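Side-chain contacts in carbohydrate binding family 6 (Clostridium thermocellum, PDB 5A8C), which probably hydrolyses terminal alpha-L-arabinofuranosyl residues, as an arabinofuranosidase of glycoside hydrolase family 43 built on a five-bladed beta-propeller: residues L115-G120 against G125-D130; P104-V107 against K112-L115. All coordinates share one frame; numbering follows the deposited sequence.

Contact 1: L115-G120 against G125-D130; sequences LYYGNG and GVAVSD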
loop_
_atom_site.group_PDB
_atom_site.type_symbol
_atom_site.label_atom_id
_atom_site.label_comp_id
_atom_site.label_asym_id
_atom_site.label_seq_id
_atom_site.Cartn_x
_atom_site.Cartn_y
_atom_site.Cartn_z
ATOM N N LEU A 115 3.728 -8.182 -7.433
ATOM C CA LEU A 115 3.493 -6.759 -7.282
ATOM C C LEU A 115 2.103 -6.457 -7.830
ATOM O O LEU A 115 1.896 -6.474 -9.027
ATOM C CB LEU A 115 4.587 -6.024 -8.055
ATOM C CG LEU A 115 4.630 -4.521 -7.940
ATOM C CD1 LEU A 115 5.010 -4.088 -6.517
ATOM C CD2 LEU A 115 5.689 -3.950 -8.912
ATOM N N TYR A 116 1.177 -6.207 -6.929
ATOM C CA TYR A 116 -0.218 -5.925 -7.311
ATOM C C TYR A 116 -0.391 -4.433 -7.440
ATOM O O TYR A 116 0.294 -3.670 -6.731
ATOM C CB TYR A 116 -1.188 -6.513 -6.253
ATOM C CG TYR A 116 -0.985 -7.977 -6.086
ATOM C CD1 TYR A 116 -0.061 -8.489 -5.191
ATOM C CD2 TYR A 116 -1.749 -8.885 -6.835
ATOM C CE1 TYR A 116 0.180 -9.853 -5.076
ATOM C CE2 TYR A 116 -1.532 -10.246 -6.705
ATOM C CZ TYR A 116 -0.585 -10.732 -5.850
ATOM O OH TYR A 116 -0.316 -12.060 -5.730
ATOM N N TYR A 117 -1.265 -3.982 -8.325
ATOM C CA TYR A 117 -1.369 -2.559 -8.608
ATOM C C TYR A 117 -2.745 -2.240 -9.108
ATOM O O TYR A 117 -3.463 -3.067 -9.684
ATOM C CB TYR A 117 -0.319 -2.152 -9.679
ATOM C CG TYR A 117 -0.484 -2.847 -11.012
ATOM C CD1 TYR A 117 0.067 -4.102 -11.246
ATOM C CD2 TYR A 117 -1.165 -2.229 -12.056
ATOM C CE1 TYR A 117 -0.111 -4.748 -12.474
ATOM C CE2 TYR A 117 -1.330 -2.861 -13.275
ATOM C CZ TYR A 117 -0.809 -4.119 -13.504
ATOM O OH TYR A 117 -0.953 -4.669 -14.750
ATOM N N GLY A 118 -3.169 -0.981 -8.882
ATOM C CA GLY A 118 -4.472 -0.527 -9.383
ATOM C C GLY A 118 -4.327 0.217 -10.678
ATOM O O GLY A 118 -3.594 1.224 -10.760
ATOM N N ASN A 119 -5.047 -0.214 -11.707
ATOM C CA ASN A 119 -5.133 0.518 -12.975
ATOM C C ASN A 119 -6.127 1.675 -12.880
ATOM O O ASN A 119 -7.089 1.738 -13.631
ATOM C CB ASN A 119 -5.493 -0.431 -14.111
ATOM C CG ASN A 119 -5.500 0.238 -15.481
ATOM O OD1 ASN A 119 -4.600 1.039 -15.774
ATOM N ND2 ASN A 119 -6.430 -0.112 -16.306
ATOM N N GLY A 120 -5.935 2.571 -11.894
ATOM C CA GLY A 120 -6.708 3.779 -11.848
ATOM C C GLY A 120 -8.176 3.593 -11.543
ATOM O O GLY A 120 -8.971 4.468 -11.912
ATOM N N GLY A 125 -4.243 -5.344 -11.193
ATOM C CA GLY A 125 -3.332 -6.270 -11.820
ATOM C C GLY A 125 -2.326 -6.910 -10.880
ATOM O O GLY A 125 -2.211 -6.537 -9.708
ATOM N N VAL A 126 -1.611 -7.867 -11.445
ATOM C CA VAL A 126 -0.467 -8.502 -10.782
ATOM C C VAL A 126 0.682 -8.578 -11.755
ATOM O O VAL A 126 0.544 -8.985 -12.900
ATOM C CB VAL A 126 -0.811 -9.905 -10.258
ATOM C CG1 VAL A 126 -1.305 -10.844 -11.371
ATOM C CG2 VAL A 126 0.390 -10.511 -9.522
ATOM N N ALA A 127 1.863 -8.151 -11.296
ATOM C CA ALA A 127 3.097 -8.292 -12.066
ATOM C C ALA A 127 4.082 -9.127 -11.271
ATOM O O ALA A 127 4.062 -9.145 -10.035
ATOM C CB ALA A 127 3.665 -6.923 -12.388
ATOM N N VAL A 128 4.928 -9.876 -11.983
ATOM C CA VAL A 128 5.751 -10.902 -11.368
ATOM C C VAL A 128 7.200 -10.691 -11.794
ATOM O O VAL A 128 7.483 -10.342 -12.933
ATOM C CB VAL A 128 5.258 -12.317 -11.806
ATOM C CG1 VAL A 128 6.002 -13.429 -11.086
ATOM C CG2 VAL A 128 3.751 -12.461 -11.576
ATOM N N SER A 129 8.105 -11.035 -10.882
ATOM C CA SER A 129 9.540 -11.086 -11.194
ATOM C C SER A 129 10.203 -12.106 -10.312
ATOM O O SER A 129 9.804 -12.343 -9.192
ATOM C CB SER A 129 10.200 -9.725 -10.948
ATOM O OG SER A 129 11.576 -9.742 -11.384
ATOM N N ASP A 130 11.316 -12.662 -10.807
ATOM C CA ASP A 130 12.188 -13.469 -9.935
ATOM C C ASP A 130 13.128 -12.616 -9.094
ATOM O O ASP A 130 13.767 -13.137 -8.213
ATOM C CB ASP A 130 13.047 -14.427 -10.770
ATOM C CG ASP A 130 12.299 -15.448 -11.522
ATOM O OD1 ASP A 130 11.210 -15.802 -11.195
ATOM O OD2 ASP A 130 12.938 -16.024 -12.442
#
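Tyr117 lays its ring across the backbone of Gly125 while Tyr116, its neighbour in sequence, runs beside Val126 on the other face of the same antiparallel beta hairpin. The hairpin, strands 112-118 and 124-129, belongs to one blade of the five-bladed beta-propeller and illustrates how alternation along a strand sends adjacent tyrosines to different surroundings. For Tyr117 the first torsion (chi1 61°) sets CG between the backbone N and the carbonyl carbon, which folds the ring back over the partner strand. Gly125 CA then sits over one ring face, 3.9 Å from the Tyr117 ring centroid and only 23° off the normal, a CH-pi contact displaced toward the rim. Having no side chain, Gly125 lets the aromatic face come down onto its main chain. The far end of the phenol is held by Asp138, whose OD2 hydrogen-bonds to Tyr117 OH, and Phe89 of strand 83-90 meets the ring at a slant, joining this face to the preceding blade. Leu115 and Ala127 share that face.

On the reverse face, the Tyr116 ring and the Val126 branches project from their strands alongside each other. Val126 CG2, anti to its own nitrogen, reaches Tyr116 CE2 at 3.4 Å. The hydroxyl of Tyr116 continues past the valine to a hydrogen bond with Met194 O.

Four backbone bonds fasten the strands, two in the Leu115-Ala127 pair and two in the Tyr117-Gly125 pair. Gly125 O receives Tyr117 N from above its carbonyl plane and also meets Tyr116 CA at 3.2 Å in a CA-H...O contact. At the opposite end of the ladder, Leu115 N donates to Ala127 O over 2.8 Å, lying in the carbonyl plane.

Contact 2: P104-V107 against K112-L115; sequences PSIV and KFYL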
loop_
_atom_site.group_PDB
_atom_site.type_symbol
_atom_site.label_atom_id
_atom_site.label_comp_id
_atom_site.label_asym_id
_atom_site.label_seq_id
_atom_site.Cartn_x
_atom_site.Cartn_y
_atom_site.Cartn_z
ATOM N N PRO A 104 1.086 0.148 -4.998
ATOM C CA PRO A 104 1.490 -1.251 -5.094
ATOM C C PRO A 104 1.292 -2.023 -3.803
ATOM O O PRO A 104 1.356 -1.497 -2.689
ATOM C CB PRO A 104 2.994 -1.139 -5.452
ATOM C CG PRO A 104 3.418 0.164 -4.836
ATOM C CD PRO A 104 2.228 1.067 -5.031
ATOM N N SER A 105 1.155 -3.350 -3.951
ATOM C CA SER A 105 1.242 -4.301 -2.839
ATOM C C SER A 105 2.257 -5.352 -3.247
ATOM O O SER A 105 2.183 -5.887 -4.338
ATOM C CB SER A 105 -0.105 -4.940 -2.592
ATOM O OG SER A 105 -0.072 -5.896 -1.554
ATOM N N ILE A 106 3.252 -5.622 -2.381
ATOM C CA ILE A 106 4.333 -6.554 -2.700
ATOM C C ILE A 106 4.235 -7.782 -1.777
ATOM O O ILE A 106 4.062 -7.638 -0.553
ATOM C CB ILE A 106 5.706 -5.849 -2.551
ATOM C CG1 ILE A 106 6.859 -6.767 -2.970
ATOM C CG2 ILE A 106 5.924 -5.251 -1.172
ATOM C CD1 ILE A 106 6.927 -7.103 -4.421
ATOM N N VAL A 107 4.472 -8.938 -2.366
ATOM C CA VAL A 107 4.534 -10.213 -1.624
ATOM C C VAL A 107 5.697 -11.014 -2.208
ATOM O O VAL A 107 5.853 -11.114 -3.421
ATOM C CB VAL A 107 3.217 -11.015 -1.750
ATOM C CG1 VAL A 107 3.323 -12.311 -0.990
ATOM C CG2 VAL A 107 2.063 -10.206 -1.238
ATOM N N LYS A 112 9.476 -15.911 -5.651
ATOM C CA LYS A 112 9.149 -14.913 -6.664
ATOM C C LYS A 112 8.548 -13.712 -5.955
ATOM O O LYS A 112 8.164 -13.764 -4.778
ATOM C CB LYS A 112 8.167 -15.456 -7.722
ATOM C CG LYS A 112 8.771 -16.571 -8.560
ATOM C CD LYS A 112 7.795 -17.178 -9.583
ATOM C CE LYS A 112 8.293 -18.566 -9.968
ATOM N NZ LYS A 112 8.187 -19.493 -8.815
ATOM N N PHE A 113 8.448 -12.619 -6.693
ATOM C CA PHE A 113 7.914 -11.372 -6.206
ATOM C C PHE A 113 6.659 -11.025 -7.007
ATOM O O PHE A 113 6.678 -11.036 -8.237
ATOM C CB PHE A 113 8.951 -10.249 -6.358
ATOM C CG PHE A 113 10.191 -10.512 -5.523
ATOM C CD1 PHE A 113 11.180 -11.336 -6.020
ATOM C CD2 PHE A 113 10.266 -10.044 -4.248
ATOM C CE1 PHE A 113 12.280 -11.682 -5.234
ATOM C CE2 PHE A 113 11.384 -10.370 -3.448
ATOM C CZ PHE A 113 12.363 -11.214 -3.970
ATOM N N TYR A 114 5.588 -10.748 -6.260
ATOM C CA TYR A 114 4.285 -10.443 -6.835
ATOM C C TYR A 114 3.923 -9.032 -6.435
ATOM O O TYR A 114 3.887 -8.704 -5.234
ATOM C CB TYR A 114 3.214 -11.436 -6.302
ATOM C CG TYR A 114 3.561 -12.836 -6.684
ATOM C CD1 TYR A 114 3.172 -13.349 -7.926
ATOM C CD2 TYR A 114 4.297 -13.671 -5.845
ATOM C CE1 TYR A 114 3.553 -14.608 -8.323
ATOM C CE2 TYR A 114 4.662 -14.944 -6.238
ATOM C CZ TYR A 114 4.252 -15.426 -7.467
ATOM O OH TYR A 114 4.607 -16.713 -7.789
ATOM N N LEU A 115 3.728 -8.182 -7.433
ATOM C CA LEU A 115 3.493 -6.759 -7.282
ATOM C C LEU A 115 2.103 -6.457 -7.830
ATOM O O LEU A 115 1.896 -6.474 -9.027
ATOM C CB LEU A 115 4.587 -6.024 -8.055
ATOM C CG LEU A 115 4.630 -4.521 -7.940
ATOM C CD1 LEU A 115 5.010 -4.088 -6.517
ATOM C CD2 LEU A 115 5.689 -3.950 -8.912
#
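Val107 O takes the N-H of Tyr114 at 2.9 Å, nearly straight at the hydrogen (169°), and also receives a CA-H...O contact from Phe113 CA at 3.5 Å. The return bond, Val107 N to Tyr114 O, completes the hydrogen-bonded pair. Tyr114 O is approached in addition by Ile106: its CA makes a CA-H...O contact, and CD1 rests 3.5 Å from the same oxygen. CG1 of Ile106 stands anti to the backbone N (chi1 -176°), which carries CD1 across toward strand 112-118, where it meets Phe113 CB and comes to the Phe113 ring at its edge.

This antiparallel beta hairpin, strands 104-109 and 112-118, supplies two neighbouring strands of a propeller blade. Ile106, Pro104 and Leu115 form an apolar row on one face, with Leu115 CD1 touching Pro104 CB at 3.7 Å and Ile106 CD1 at 4.1 Å; all three residues touch Tyr52 of strand 48-56. Val107 and Tyr114 occupy the other face, where Val165 and Val167 of strand 164-167 pack on Val107. Ser105 OG hydrogen-bonds to Val165 N, and Ser105 O accepts a CA-H...O contact from Leu115 CA at 3.3 Å.

How the contacts relate
Strand 112-118 is the middle member of a three-stranded antiparallel sheet, so contacts 1 and 2 pair the two edges of this middle strand with its two neighbours, with centres 7 Å apart. Leu115 serves both: its backbone pairs with 125-130 while its CD1 reaches 104-107. Two further bonds stitch the sheet, Tyr116 N to Ser105 O at 2.8 Å and Phe113 N to Ser129 O at 2.9 Å, alternating the hydrogen bonding of the central strand between its neighbours. The bound calcium ion is about 6 Å from the Ser105 side chain and about 9 Å from that of Tyr116, consistent with its lying on the side they share. The opposite face packs against strands of the preceding four-stranded sheet.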